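Local coordinates for Blr3880 protein (Bradyrhizobium japonicum, PDB 2OOD) that probably catalyses the zinc-dependent hydrolytic deamination of guanine to xanthine and ammonia, a step of purine degradation, at residues 196-201 against 457-462. Numbering follows the deposited sequence.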
ATOM      1  N   LYS A 196      15.897 -23.728 -22.800  1.00 44.65           N
ATOM      2  CA  LYS A 196      16.104 -23.315 -24.185  1.00 44.35           C
ATOM      3  C   LYS A 196      16.165 -21.793 -24.061  1.00 43.69           C
ATOM      4  O   LYS A 196      15.167 -21.154 -23.713  1.00 43.92           O
ATOM      5  CB  LYS A 196      14.910 -23.713 -25.054  1.00 44.74           C
ATOM      6  CG  LYS A 196      14.651 -25.206 -25.153  1.00 45.59           C
ATOM      7  CD  LYS A 196      15.669 -25.890 -26.047  1.00 46.79           C
ATOM      8  CE  LYS A 196      15.236 -27.320 -26.376  1.00 46.81           C
ATOM      9  NZ  LYS A 196      13.910 -27.342 -27.069  1.00 47.34           N
ATOM     10  N   GLY A 197      17.323 -21.205 -24.332  1.00 42.57           N
ATOM     11  CA  GLY A 197      17.432 -19.766 -24.194  1.00 40.86           C
ATOM     12  C   GLY A 197      17.431 -19.506 -22.701  1.00 41.24           C
ATOM     13  O   GLY A 197      18.076 -20.247 -21.957  1.00 40.86           O
ATOM     14  N   ARG A 198      16.710 -18.482 -22.248  1.00 40.01           N
ATOM     15  CA  ARG A 198      16.662 -18.185 -20.820  1.00 38.08           C
ATOM     16  C   ARG A 198      15.398 -18.744 -20.159  1.00 38.55           C
ATOM     17  O   ARG A 198      15.108 -18.415 -19.013  1.00 39.28           O
ATOM     18  CB  ARG A 198      16.739 -16.676 -20.580  1.00 36.81           C
ATOM     19  CG  ARG A 198      17.973 -16.012 -21.166  1.00 35.75           C
ATOM     20  CD  ARG A 198      17.953 -14.502 -20.954  1.00 33.88           C
ATOM     21  NE  ARG A 198      18.395 -14.114 -19.616  1.00 33.39           N
ATOM     22  CZ  ARG A 198      18.201 -12.908 -19.090  1.00 32.93           C
ATOM     23  NH1 ARG A 198      17.565 -11.983 -19.793  1.00 32.93           N
ATOM     24  NH2 ARG A 198      18.648 -12.623 -17.871  1.00 29.24           N
ATOM     25  N   ASN A 199      14.647 -19.580 -20.874  1.00 38.12           N
ATOM     26  CA  ASN A 199      13.429 -20.181 -20.323  1.00 38.51           C
ATOM     27  C   ASN A 199      13.713 -21.366 -19.390  1.00 38.85           C
ATOM     28  O   ASN A 199      14.507 -22.244 -19.721  1.00 39.80           O
ATOM     29  CB  ASN A 199      12.500 -20.663 -21.444  1.00 39.15           C
ATOM     30  CG  ASN A 199      11.874 -19.520 -22.225  1.00 39.75           C
ATOM     31  OD1 ASN A 199      11.412 -18.539 -21.647  1.00 40.75           O
ATOM     32  ND2 ASN A 199      11.842 -19.654 -23.547  1.00 39.33           N
ATOM     33  N   LEU A 200      13.048 -21.389 -18.234  1.00 37.69           N
ATOM     34  CA  LEU A 200      13.201 -22.460 -17.247  1.00 36.27           C
ATOM     35  C   LEU A 200      11.813 -22.989 -16.906  1.00 36.96           C
ATOM     36  O   LEU A 200      10.889 -22.208 -16.686  1.00 37.59           O
ATOM     37  CB  LEU A 200      13.885 -21.923 -15.990  1.00 35.57           C
ATOM     38  CG  LEU A 200      15.297 -21.375 -16.219  1.00 34.82           C
ATOM     39  CD1 LEU A 200      15.822 -20.736 -14.961  1.00 32.62           C
ATOM     40  CD2 LEU A 200      16.209 -22.501 -16.669  1.00 34.78           C
ATOM     41  N   TYR A 201      11.663 -24.310 -16.864  1.00 36.42           N
ATOM     42  CA  TYR A 201      10.360 -24.913 -16.584  1.00 36.83           C
ATOM     43  C   TYR A 201      10.125 -25.317 -15.128  1.00 38.20           C
ATOM     44  O   TYR A 201      11.022 -25.827 -14.462  1.00 38.64           O
ATOM     45  CB  TYR A 201      10.155 -26.146 -17.459  1.00 35.32           C
ATOM     46  CG  TYR A 201       8.719 -26.590 -17.504  1.00 34.97           C
ATOM     47  CD1 TYR A 201       7.819 -26.003 -18.379  1.00 34.79           C
ATOM     48  CD2 TYR A 201       8.245 -27.563 -16.643  1.00 34.79           C
ATOM     49  CE1 TYR A 201       6.474 -26.370 -18.394  1.00 34.75           C
ATOM     50  CE2 TYR A 201       6.899 -27.938 -16.648  1.00 35.36           C
ATOM     51  CZ  TYR A 201       6.020 -27.334 -17.525  1.00 35.10           C
ATOM     52  OH  TYR A 201       4.680 -27.674 -17.509  1.00 35.89           O
ATOM     53  N   TRP A 457      16.267  -2.663 -18.359  1.00 35.87           N
ATOM     54  CA  TRP A 457      17.102  -3.295 -19.371  1.00 35.27           C
ATOM     55  C   TRP A 457      17.123  -4.808 -19.213  1.00 35.57           C
ATOM     56  O   TRP A 457      17.109  -5.323 -18.102  1.00 36.32           O
ATOM     57  CB  TRP A 457      18.539  -2.768 -19.269  1.00 35.80           C
ATOM     58  CG  TRP A 457      18.690  -1.288 -19.532  1.00 36.90           C
ATOM     59  CD1 TRP A 457      18.074  -0.269 -18.866  1.00 37.25           C
ATOM     60  CD2 TRP A 457      19.527  -0.669 -20.523  1.00 37.05           C
ATOM     61  NE1 TRP A 457      18.475   0.944 -19.377  1.00 36.85           N
ATOM     62  CE2 TRP A 457      19.366   0.725 -20.394  1.00 36.94           C
ATOM     63  CE3 TRP A 457      20.398  -1.160 -21.504  1.00 37.63           C
ATOM     64  CZ2 TRP A 457      20.045   1.635 -21.217  1.00 36.97           C
ATOM     65  CZ3 TRP A 457      21.076  -0.246 -22.322  1.00 36.48           C
ATOM     66  CH2 TRP A 457      20.893   1.128 -22.169  1.00 36.43           C
ATOM     67  N   VAL A 458      17.170  -5.513 -20.333  1.00 35.93           N
ATOM     68  CA  VAL A 458      17.221  -6.965 -20.325  1.00 36.13           C
ATOM     69  C   VAL A 458      18.325  -7.389 -21.282  1.00 38.85           C
ATOM     70  O   VAL A 458      18.236  -7.137 -22.485  1.00 38.16           O
ATOM     71  CB  VAL A 458      15.903  -7.573 -20.807  1.00 34.83           C
ATOM     72  CG1 VAL A 458      15.985  -9.080 -20.777  1.00 33.52           C
ATOM     73  CG2 VAL A 458      14.774  -7.090 -19.944  1.00 34.16           C
HETATM   74  N   MSE A 459      19.365  -8.024 -20.751  1.00 40.41           N
HETATM   75  CA  MSE A 459      20.483  -8.480 -21.571  1.00 42.16           C
HETATM   76  C   MSE A 459      21.208  -7.328 -22.279  1.00 41.91           C
HETATM   77  O   MSE A 459      21.518  -7.418 -23.466  1.00 42.26           O
HETATM   78  CB  MSE A 459      19.988  -9.484 -22.615  1.00 45.53           C
HETATM   79  CG  MSE A 459      19.565 -10.809 -22.039  1.00 51.64           C
HETATM   80 SE   MSE A 459      21.076 -11.769 -21.229  1.00 59.10          SE
HETATM   81  CE  MSE A 459      21.385 -13.087 -22.640  1.00 60.49           C
ATOM     82  N   GLY A 460      21.469  -6.246 -21.557  1.00 40.38           N
ATOM     83  CA  GLY A 460      22.167  -5.123 -22.157  1.00 40.19           C
ATOM     84  C   GLY A 460      21.360  -4.358 -23.191  1.00 39.86           C
ATOM     85  O   GLY A 460      21.880  -3.466 -23.866  1.00 39.22           O
ATOM     86  N   LYS A 461      20.083  -4.698 -23.306  1.00 39.46           N
ATOM     87  CA  LYS A 461      19.189  -4.055 -24.259  1.00 38.67           C
ATOM     88  C   LYS A 461      18.112  -3.282 -23.490  1.00 38.00           C
ATOM     89  O   LYS A 461      17.447  -3.845 -22.624  1.00 38.91           O
ATOM     90  CB  LYS A 461      18.536  -5.134 -25.128  1.00 39.63           C
ATOM     91  CG  LYS A 461      18.519  -4.849 -26.622  1.00 42.04           C
ATOM     92  CD  LYS A 461      19.283  -5.916 -27.412  1.00 43.64           C
ATOM     93  CE  LYS A 461      20.786  -5.831 -27.152  1.00 44.62           C
ATOM     94  NZ  LYS A 461      21.540  -6.910 -27.865  1.00 44.50           N
ATOM     95  N   ARG A 462      17.933  -1.999 -23.787  1.00 36.77           N
ATOM     96  CA  ARG A 462      16.910  -1.231 -23.087  1.00 36.24           C
ATOM     97  C   ARG A 462      15.513  -1.507 -23.626  1.00 36.14           C
ATOM     98  O   ARG A 462      15.134  -0.980 -24.667  1.00 36.36           O
ATOM     99  CB  ARG A 462      17.175   0.268 -23.182  1.00 36.05           C
ATOM    100  CG  ARG A 462      16.178   1.076 -22.366  1.00 37.47           C
ATOM    101  CD  ARG A 462      16.486   2.563 -22.374  1.00 40.20           C
ATOM    102  NE  ARG A 462      16.107   3.203 -23.631  1.00 43.72           N
ATOM    103  CZ  ARG A 462      16.463   4.437 -23.976  1.00 45.87           C
ATOM    104  NH1 ARG A 462      17.215   5.171 -23.161  1.00 47.93           N
ATOM    105  NH2 ARG A 462      16.061   4.942 -25.136  1.00 47.06           N
TER
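The selenium of Met-459, a selenomethionine, lies over one face of the Arg-198 guanidinium, with SE 3.7 Å above the plane and over its centre; at the edge of the guanidinium, in the plane, stands CG1 of Val-458, 3.4 Å from NH1 of Arg-198. These two neighbours meet the same end of the arginine from different directions, one covering the flat group and the other abutting its rim. CG of Met-459 comes close to NH1 as well, and CE reaches back along the arginine to within 4.1 Å of CD, the two side chains running past each other in opposite senses. The bend at chi2 (-65°) brings SE of Met-459 over the guanidinium, and chi3 (-104°) then directs CE toward CD of Arg-198. Arg-198 itself bends at chi3 (81°), which turns the guanidinium out of line with its aliphatic stem.

Both segments form tight turns here. Arg-198 occupies the type II' turn that leads into strand 199-205 of the TIM barrel characteristic of the amidohydrolase family, whereas Val-458 and Met-459 belong to the type I' turn of the hairpin formed by strands 453-458 and 461-465. The polar end of Arg-198 is held from outside both turns: NH2 forms salt bridges with Glu-403 and Asp-405, and NH1 donates to the carbonyl O of Asn-157. OD1 of Asp-405 also accepts a hydrogen bond from the backbone N-H of Met-459, while its OD2 faces NH2 of Arg-198, so one carboxylate ties both sides together. Between the turns themselves the contact is thus apolar atoms against a cation, whose charge is probably balanced largely by the neighbouring acids.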